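Local coordinates for protein glucose-6-phosphate dehydrogenase (Trypanosoma cruzi, PDB 5AQ1) that catalyses the NADP-dependent oxidation of glucose 6-phosphate, the first step of the oxidative pentose phosphate pathway, at residues K48-L53 with D85-F90; A233-N238 with S279-E284; C341-V346 with L485-G490. One frame throughout, in Å; residues are numbered along the deposited sequence.

Contact 1: K48-L53 with D85-F90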
loop_
_atom_site.group_PDB
_atom_site.type_symbol
_atom_site.label_atom_id
_atom_site.label_comp_id
_atom_site.label_asym_id
_atom_site.label_seq_id
_atom_site.Cartn_x
_atom_site.Cartn_y
_atom_site.Cartn_z
ATOM N N LYS B 48 -4.884 -44.086 15.481
ATOM C CA LYS B 48 -5.022 -42.654 15.740
ATOM C C LYS B 48 -5.874 -42.314 16.961
ATOM O O LYS B 48 -5.433 -41.576 17.839
ATOM C CB LYS B 48 -5.587 -41.958 14.499
ATOM C CG LYS B 48 -4.654 -41.987 13.295
ATOM C CD LYS B 48 -3.332 -41.296 13.599
ATOM C CE LYS B 48 -2.449 -41.170 12.370
ATOM N NZ LYS B 48 -1.084 -40.711 12.754
ATOM N N THR B 49 -7.087 -42.850 17.019
ATOM C CA THR B 49 -8.046 -42.451 18.046
ATOM C C THR B 49 -7.577 -42.783 19.465
ATOM O O THR B 49 -7.404 -41.884 20.288
ATOM C CB THR B 49 -9.427 -43.082 17.792
ATOM O OG1 THR B 49 -9.718 -43.048 16.389
ATOM C CG2 THR B 49 -10.515 -42.327 18.551
ATOM N N PHE B 50 -7.367 -44.066 19.748
ATOM C CA PHE B 50 -6.969 -44.494 21.093
ATOM C C PHE B 50 -5.612 -43.924 21.528
ATOM O O PHE B 50 -5.468 -43.514 22.681
ATOM C CB PHE B 50 -6.981 -46.028 21.219
ATOM C CG PHE B 50 -8.361 -46.622 21.294
ATOM C CD1 PHE B 50 -9.180 -46.369 22.386
ATOM C CD2 PHE B 50 -8.841 -47.442 20.277
ATOM C CE1 PHE B 50 -10.455 -46.910 22.457
ATOM C CE2 PHE B 50 -10.111 -47.991 20.345
ATOM C CZ PHE B 50 -10.921 -47.723 21.437
ATOM N N PRO B 51 -4.614 -43.901 20.618
ATOM C CA PRO B 51 -3.331 -43.262 20.949
ATOM C C PRO B 51 -3.442 -41.778 21.298
ATOM O O PRO B 51 -2.756 -41.311 22.205
ATOM C CB PRO B 51 -2.507 -43.453 19.674
ATOM C CG PRO B 51 -3.050 -44.696 19.072
ATOM C CD PRO B 51 -4.525 -44.657 19.355
ATOM N N ALA B 52 -4.292 -41.050 20.579
ATOM C CA ALA B 52 -4.534 -39.635 20.877
ATOM C C ALA B 52 -5.161 -39.473 22.261
ATOM O O ALA B 52 -4.746 -38.617 23.044
ATOM C CB ALA B 52 -5.424 -39.009 19.811
ATOM N N LEU B 53 -6.157 -40.305 22.553
ATOM C CA LEU B 53 -6.807 -40.307 23.861
ATOM C C LEU B 53 -5.816 -40.621 24.981
ATOM O O LEU B 53 -5.900 -40.040 26.062
ATOM C CB LEU B 53 -7.971 -41.309 23.883
ATOM C CG LEU B 53 -9.196 -40.965 23.024
ATOM C CD1 LEU B 53 -10.103 -42.174 22.857
ATOM C CD2 LEU B 53 -9.970 -39.800 23.620
ATOM N N ASP B 85 -2.109 -55.719 24.339
ATOM C CA ASP B 85 -1.275 -56.145 23.209
ATOM C C ASP B 85 -1.485 -55.299 21.956
ATOM O O ASP B 85 -0.527 -54.740 21.418
ATOM C CB ASP B 85 -1.521 -57.623 22.885
ATOM C CG ASP B 85 -1.056 -58.553 23.996
ATOM O OD1 ASP B 85 -0.347 -58.092 24.918
ATOM O OD2 ASP B 85 -1.398 -59.753 23.947
ATOM N N THR B 86 -2.727 -55.206 21.492
ATOM C CA THR B 86 -3.023 -54.491 20.250
ATOM C C THR B 86 -2.983 -52.976 20.443
ATOM O O THR B 86 -2.133 -52.301 19.864
ATOM C CB THR B 86 -4.384 -54.914 19.661
ATOM O OG1 THR B 86 -4.429 -56.344 19.549
ATOM C CG2 THR B 86 -4.603 -54.292 18.284
ATOM N N LEU B 87 -3.894 -52.453 21.263
ATOM C CA LEU B 87 -4.038 -51.003 21.454
ATOM C C LEU B 87 -2.765 -50.339 21.958
ATOM O O LEU B 87 -2.270 -49.396 21.343
ATOM C CB LEU B 87 -5.190 -50.687 22.420
ATOM C CG LEU B 87 -6.567 -50.387 21.816
ATOM C CD1 LEU B 87 -6.939 -51.350 20.697
ATOM C CD2 LEU B 87 -7.625 -50.397 22.913
ATOM N N ALA B 88 -2.238 -50.840 23.073
ATOM C CA ALA B 88 -1.045 -50.256 23.689
ATOM C C ALA B 88 0.177 -50.298 22.767
ATOM O O ALA B 88 1.090 -49.492 22.914
ATOM C CB ALA B 88 -0.737 -50.939 25.013
ATOM N N GLY B 89 0.185 -51.237 21.822
ATOM C CA GLY B 89 1.227 -51.309 20.802
ATOM C C GLY B 89 1.401 -50.049 19.969
ATOM O O GLY B 89 2.494 -49.791 19.468
ATOM N N PHE B 90 0.335 -49.265 19.820
ATOM C CA PHE B 90 0.380 -48.037 19.020
ATOM C C PHE B 90 0.584 -46.757 19.836
ATOM O O PHE B 90 0.608 -45.663 19.268
ATOM C CB PHE B 90 -0.890 -47.918 18.178
ATOM C CG PHE B 90 -1.052 -49.020 17.172
ATOM C CD1 PHE B 90 -1.717 -50.190 17.508
ATOM C CD2 PHE B 90 -0.541 -48.888 15.887
ATOM C CE1 PHE B 90 -1.869 -51.209 16.583
ATOM C CE2 PHE B 90 -0.689 -49.904 14.958
ATOM C CZ PHE B 90 -1.356 -51.066 15.305
#

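Contact 2: A233-N238 with S279-E284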
loop_
_atom_site.group_PDB
_atom_site.type_symbol
_atom_site.label_atom_id
_atom_site.label_comp_id
_atom_site.label_asym_id
_atom_site.label_seq_id
_atom_site.Cartn_x
_atom_site.Cartn_y
_atom_site.Cartn_z
ATOM N N ALA B 233 0.621 -6.732 6.070
ATOM C CA ALA B 233 0.879 -5.738 5.025
ATOM C C ALA B 233 1.254 -6.347 3.670
ATOM O O ALA B 233 1.015 -5.737 2.629
ATOM C CB ALA B 233 1.975 -4.784 5.479
ATOM N N LEU B 234 1.846 -7.539 3.691
ATOM C CA LEU B 234 2.316 -8.199 2.474
ATOM C C LEU B 234 1.307 -9.148 1.841
ATOM O O LEU B 234 1.552 -9.648 0.746
ATOM C CB LEU B 234 3.586 -9.001 2.771
ATOM C CG LEU B 234 4.814 -8.222 3.234
ATOM C CD1 LEU B 234 5.888 -9.170 3.750
ATOM C CD2 LEU B 234 5.350 -7.361 2.105
ATOM N N TRP B 235 0.183 -9.405 2.502
ATOM C CA TRP B 235 -0.638 -10.569 2.145
ATOM C C TRP B 235 -1.709 -10.288 1.090
ATOM O O TRP B 235 -2.898 -10.507 1.314
ATOM C CB TRP B 235 -1.263 -11.182 3.401
ATOM C CG TRP B 235 -1.333 -12.665 3.325
ATOM C CD1 TRP B 235 -2.320 -13.412 2.750
ATOM C CD2 TRP B 235 -0.361 -13.593 3.820
ATOM N NE1 TRP B 235 -2.029 -14.749 2.867
ATOM C CE2 TRP B 235 -0.833 -14.888 3.522
ATOM C CE3 TRP B 235 0.854 -13.457 4.498
ATOM C CZ2 TRP B 235 -0.126 -16.044 3.877
ATOM C CZ3 TRP B 235 1.555 -14.608 4.853
ATOM C CH2 TRP B 235 1.062 -15.884 4.542
ATOM N N ASN B 236 -1.276 -9.812 -0.072
ATOM C CA ASN B 236 -2.195 -9.492 -1.162
ATOM C C ASN B 236 -1.460 -9.468 -2.500
ATOM O O ASN B 236 -0.245 -9.666 -2.545
ATOM C CB ASN B 236 -2.888 -8.158 -0.887
ATOM C CG ASN B 236 -1.907 -7.020 -0.727
ATOM O OD1 ASN B 236 -1.001 -6.857 -1.542
ATOM N ND2 ASN B 236 -2.070 -6.230 0.327
ATOM N N SER B 237 -2.196 -9.211 -3.578
ATOM C CA SER B 237 -1.645 -9.300 -4.931
ATOM C C SER B 237 -0.589 -8.242 -5.268
ATOM O O SER B 237 0.105 -8.374 -6.278
ATOM C CB SER B 237 -2.772 -9.233 -5.964
ATOM O OG SER B 237 -3.288 -7.924 -6.059
ATOM N N ASN B 238 -0.473 -7.200 -4.445
ATOM C CA ASN B 238 0.572 -6.188 -4.634
ATOM C C ASN B 238 1.973 -6.731 -4.393
ATOM O O ASN B 238 2.919 -6.327 -5.070
ATOM C CB ASN B 238 0.351 -4.988 -3.709
ATOM C CG ASN B 238 -0.964 -4.275 -3.972
ATOM O OD1 ASN B 238 -1.575 -4.437 -5.031
ATOM N ND2 ASN B 238 -1.392 -3.461 -3.015
ATOM N N SER B 279 -8.087 -22.081 2.281
ATOM C CA SER B 279 -9.042 -21.159 2.892
ATOM C C SER B 279 -8.402 -20.338 4.004
ATOM O O SER B 279 -8.679 -19.150 4.137
ATOM C CB SER B 279 -10.262 -21.909 3.432
ATOM O OG SER B 279 -9.933 -22.669 4.581
ATOM N N LEU B 280 -7.538 -20.969 4.794
ATOM C CA LEU B 280 -6.830 -20.262 5.858
ATOM C C LEU B 280 -5.842 -19.232 5.304
ATOM O O LEU B 280 -5.672 -18.161 5.888
ATOM C CB LEU B 280 -6.099 -21.254 6.764
ATOM C CG LEU B 280 -7.003 -22.167 7.594
ATOM C CD1 LEU B 280 -6.205 -23.318 8.183
ATOM C CD2 LEU B 280 -7.703 -21.389 8.697
ATOM N N LEU B 281 -5.203 -19.557 4.182
ATOM C CA LEU B 281 -4.234 -18.660 3.553
ATOM C C LEU B 281 -4.870 -17.470 2.824
ATOM O O LEU B 281 -4.196 -16.472 2.592
ATOM C CB LEU B 281 -3.366 -19.432 2.556
ATOM C CG LEU B 281 -2.434 -20.499 3.126
ATOM C CD1 LEU B 281 -1.921 -21.394 2.010
ATOM C CD2 LEU B 281 -1.277 -19.873 3.890
ATOM N N THR B 282 -6.145 -17.587 2.449
ATOM C CA THR B 282 -6.799 -16.595 1.592
ATOM C C THR B 282 -7.924 -15.788 2.253
ATOM O O THR B 282 -8.262 -14.705 1.770
ATOM C CB THR B 282 -7.378 -17.262 0.328
ATOM O OG1 THR B 282 -8.285 -18.302 0.708
ATOM C CG2 THR B 282 -6.260 -17.844 -0.527
ATOM N N MET B 283 -8.516 -16.313 3.323
ATOM C CA MET B 283 -9.619 -15.639 4.009
ATOM C C MET B 283 -9.251 -14.223 4.434
ATOM O O MET B 283 -8.077 -13.901 4.607
ATOM C CB MET B 283 -10.063 -16.438 5.247
ATOM C CG MET B 283 -9.001 -16.567 6.334
ATOM S SD MET B 283 -9.499 -17.588 7.742
ATOM C CE MET B 283 -9.963 -16.329 8.921
ATOM N N GLU B 284 -10.269 -13.383 4.599
ATOM C CA GLU B 284 -10.077 -12.063 5.185
ATOM C C GLU B 284 -9.865 -12.183 6.691
ATOM O O GLU B 284 -10.121 -13.232 7.286
ATOM C CB GLU B 284 -11.284 -11.162 4.905
ATOM C CG GLU B 284 -11.468 -10.806 3.437
ATOM C CD GLU B 284 -10.342 -9.946 2.901
ATOM O OE1 GLU B 284 -9.909 -9.016 3.620
ATOM O OE2 GLU B 284 -9.886 -10.203 1.766
#

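Contact 3: C341-V346 with L485-G490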
loop_
_atom_site.group_PDB
_atom_site.type_symbol
_atom_site.label_atom_id
_atom_site.label_comp_id
_atom_site.label_asym_id
_atom_site.label_seq_id
_atom_site.Cartn_x
_atom_site.Cartn_y
_atom_site.Cartn_z
ATOM N N CYS B 341 -8.192 -43.286 -12.691
ATOM C CA CYS B 341 -8.008 -42.754 -11.349
ATOM C C CYS B 341 -6.648 -42.080 -11.201
ATOM O O CYS B 341 -5.607 -42.721 -11.373
ATOM C CB CYS B 341 -8.156 -43.842 -10.292
ATOM S SG CYS B 341 -8.101 -43.176 -8.617
ATOM N N PRO B 342 -6.653 -40.778 -10.887
ATOM C CA PRO B 342 -5.399 -40.069 -10.718
ATOM C C PRO B 342 -4.804 -40.271 -9.328
ATOM O O PRO B 342 -5.504 -40.132 -8.320
ATOM C CB PRO B 342 -5.803 -38.611 -10.921
ATOM C CG PRO B 342 -7.206 -38.547 -10.422
ATOM C CD PRO B 342 -7.819 -39.895 -10.688
ATOM N N THR B 343 -3.518 -40.606 -9.289
ATOM C CA THR B 343 -2.752 -40.645 -8.047
ATOM C C THR B 343 -1.956 -39.348 -7.861
ATOM O O THR B 343 -1.364 -39.131 -6.803
ATOM C CB THR B 343 -1.793 -41.853 -8.020
ATOM O OG1 THR B 343 -0.818 -41.730 -9.064
ATOM C CG2 THR B 343 -2.565 -43.154 -8.198
ATOM N N PHE B 344 -1.959 -38.496 -8.893
ATOM C CA PHE B 344 -1.223 -37.231 -8.902
ATOM C C PHE B 344 -2.049 -36.149 -9.605
ATOM O O PHE B 344 -2.724 -36.424 -10.599
ATOM C CB PHE B 344 0.113 -37.423 -9.624
ATOM C CG PHE B 344 0.917 -36.160 -9.777
ATOM C CD1 PHE B 344 0.690 -35.298 -10.846
ATOM C CD2 PHE B 344 1.919 -35.841 -8.870
ATOM C CE1 PHE B 344 1.434 -34.139 -10.992
ATOM C CE2 PHE B 344 2.667 -34.680 -9.016
ATOM C CZ PHE B 344 2.425 -33.827 -10.076
ATOM N N ALA B 345 -1.989 -34.919 -9.097
ATOM C CA ALA B 345 -2.692 -33.803 -9.727
ATOM C C ALA B 345 -2.079 -32.453 -9.367
ATOM O O ALA B 345 -1.822 -32.187 -8.196
ATOM C CB ALA B 345 -4.159 -33.824 -9.336
ATOM N N VAL B 346 -1.837 -31.620 -10.379
ATOM C CA VAL B 346 -1.519 -30.208 -10.175
ATOM C C VAL B 346 -2.679 -29.388 -10.709
ATOM O O VAL B 346 -3.097 -29.579 -11.844
ATOM C CB VAL B 346 -0.262 -29.747 -10.940
ATOM C CG1 VAL B 346 0.098 -28.321 -10.547
ATOM C CG2 VAL B 346 0.909 -30.670 -10.674
ATOM N N LEU B 485 -1.519 -38.864 -17.123
ATOM C CA LEU B 485 -0.166 -39.162 -17.566
ATOM C C LEU B 485 0.523 -40.141 -16.631
ATOM O O LEU B 485 0.329 -40.083 -15.418
ATOM C CB LEU B 485 0.647 -37.877 -17.641
ATOM C CG LEU B 485 0.129 -36.869 -18.663
ATOM C CD1 LEU B 485 0.648 -35.503 -18.301
ATOM C CD2 LEU B 485 0.553 -37.252 -20.080
ATOM N N PRO B 486 1.339 -41.045 -17.193
ATOM C CA PRO B 486 2.086 -41.970 -16.360
ATOM C C PRO B 486 3.323 -41.320 -15.745
ATOM O O PRO B 486 3.871 -40.374 -16.305
ATOM C CB PRO B 486 2.487 -43.069 -17.340
ATOM C CG PRO B 486 2.624 -42.363 -18.641
ATOM C CD PRO B 486 1.584 -41.278 -18.629
ATOM N N TYR B 487 3.727 -41.825 -14.583
ATOM C CA TYR B 487 4.995 -41.465 -13.957
ATOM C C TYR B 487 5.465 -42.621 -13.080
ATOM O O TYR B 487 4.658 -43.282 -12.430
ATOM C CB TYR B 487 4.864 -40.176 -13.140
ATOM C CG TYR B 487 3.975 -40.270 -11.916
ATOM C CD1 TYR B 487 2.590 -40.189 -12.031
ATOM C CD2 TYR B 487 4.522 -40.410 -10.642
ATOM C CE1 TYR B 487 1.774 -40.262 -10.914
ATOM C CE2 TYR B 487 3.713 -40.479 -9.518
ATOM C CZ TYR B 487 2.339 -40.404 -9.660
ATOM O OH TYR B 487 1.528 -40.484 -8.549
ATOM N N ALA B 488 6.769 -42.880 -13.080
ATOM C CA ALA B 488 7.312 -43.989 -12.305
ATOM C C ALA B 488 7.225 -43.662 -10.825
ATOM O O ALA B 488 7.516 -42.537 -10.415
ATOM C CB ALA B 488 8.751 -44.263 -12.700
ATOM N N ALA B 489 6.811 -44.641 -10.025
ATOM C CA ALA B 489 6.805 -44.481 -8.576
ATOM C C ALA B 489 8.211 -44.119 -8.108
ATOM O O ALA B 489 9.198 -44.658 -8.612
ATOM C CB ALA B 489 6.331 -45.755 -7.896
ATOM N N GLY B 490 8.298 -43.177 -7.174
ATOM C CA GLY B 490 9.586 -42.697 -6.685
ATOM C C GLY B 490 10.138 -41.519 -7.465
ATOM O O GLY B 490 11.029 -40.826 -6.978
#

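Contact 1: K48-L53 with D85-F90
Phe50 and Pro51 on helix 43-58 meet Leu87 and Phe90 of segment 85-90, which carries on from helix 79-87. The backbones come within 7.1 Å from Phe50 CA to Leu87 CA, and closer still, 6.3 Å, from Pro51 CA to Phe90 CA. Neither segment is a regular alpha-helix: the first is kinked at Pro51, whose N makes no bond to the preceding turn, and the second widens into a pi-type turn at 85-87. Phe50 and Leu87 form the more deeply buried half of the interface. With CG anti to its carbonyl carbon (chi1 -74°), Phe50 presents one face of its ring to the leucine. Leu87 CD2 sits over the middle of that face, 4.1 Å from the ring centroid and only 9° off the normal, a well-centred CH-pi contact. The branch point follows, with Leu87 CG 4.0 Å from Phe50 CD2. One residue further along the first helix, Pro51 lies beside Phe90 and points the same way: Pro51 CG is 4.0 Å from Phe90 CB and 3.8 Å from Phe90 O. The Phe90 ring itself leads away, to rest on Lys46 and Lys47, while Phe50 continues inward to Val37 of the first strand. These helices follow the first two strands of the Rossmann-type coenzyme domain, and the Phe50 side chain is about 10 Å from bound NADPH. No hydrogen bond crosses between the segments, so the contact rests on van der Waals and CH-pi contact and sets little directional constraint.

Contact 2: A233-N238 with S279-E284
Trp235 in the loop between helix 229-232 and strand 240-248 reaches the last turn of helix 264-282; the nearest CA pair, Trp235 and Thr282, is 8.6 Å apart, and the indole spans the gap to Leu281. It does so with its nitrogen-bearing edge. Trp235 NE1 donates to Leu281 O at 2.8 Å, with an N-H...O angle of 150°. The donor lies in the carbonyl plane and the C=O...N angle is 156°, although the oxygen is tilted 18° from the indole plane. Farther along the same edge, Trp235 CZ2 meets Leu281 CD2 at 4.0 Å, the methyl lying in the plane of the ring. One leucine thus offers the tryptophan both a polar and an apolar foothold. The loop is shaped by tight turns: Trp235 is the centre of an inverse gamma turn, and Asn236 OD1 accepts from Asn238 N at 3.0 Å in an Asx turn. Arg225 makes a cation-pi contact with the indole and also bonds to Leu280 O and Met283 O, while Trp356 NE1 donates to Thr282 O. Ala233 and Leu234 pack against Leu234 and Ala233 of a second subunit. Side-chain N-H groups here satisfy carbonyls of the last helical turn, in the manner of C-terminal capping, where the helix carrying the substrate-pocket residues Asp268 and His273 ends beside the large sheet.

Contact 3: C341-V346 with L485-G490
Tyr487 holds its CG between its own backbone N and carbonyl carbon (chi1 67°), and Thr343, just before strand 344-349, places OG1 in the equivalent position; these two rotations bring the hydroxyls together across the strand between them. The setting is the large mixed sheet of the C-terminal domain, where strand 313-319 runs between strands 344-349 and 484-488. Thr343 and Phe344 both face Gly316 of that intervening strand in a classic beta bulge, so that two successive residues, rather than one, meet the tyrosine. Thr343 OG1 comes to the hydroxyl end of the phenol, 3.5 Å from Tyr487 CZ. Phe344 adds the apolar part: its CB packs 3.5 Å from Tyr487 CE1, and with CG anti to the backbone N (chi1 176°) its ring turns to Ala497 of helix 495-504. The two aromatic rings make an edge-to-face pair, the edge of Phe344 turned to the face of Tyr487, with centroids 5.6 Å apart and planes at 59°. The phenol is thereby fixed at its far end by polar bonds and along its ring by apolar contact, all of it buried. Thr343 also lies about 10 Å, measured from its side chain, from bound glucose 6-phosphate, and the backbone of Lys367, a residue of that substrate pocket, pairs with the threonine. The hydroxyls form a hydrogen-bonded chain: Tyr318 N gives its hydrogen to Thr343 OG1, which donates in turn to Tyr487 OH at 2.7 Å, and the phenol oxygen completes it by bonding to Lys367 O.

How the contacts relate
Contact 1 belongs to the coenzyme-binding domain, whereas contacts 2 and 3 share the C-terminal domain, and no two of the three touch: the nearest atoms of contacts 2 and 3 are still about 14 Å apart. Their chemistry follows their setting. Contact 1, only partly buried, joins helix 43-58 to the segment that carries on from helix 79-87, without a hydrogen bond. Contacts 2 and 3 are buried and each adds a hydrogen bond, in one case to a helix-end carbonyl and in the other between hydroxyls. Contact 2 packs a loop and a helix end against the large sheet, beside subunit neighbours, while contact 3 lies within one chain at one of the sheet's outermost strands, 484-488.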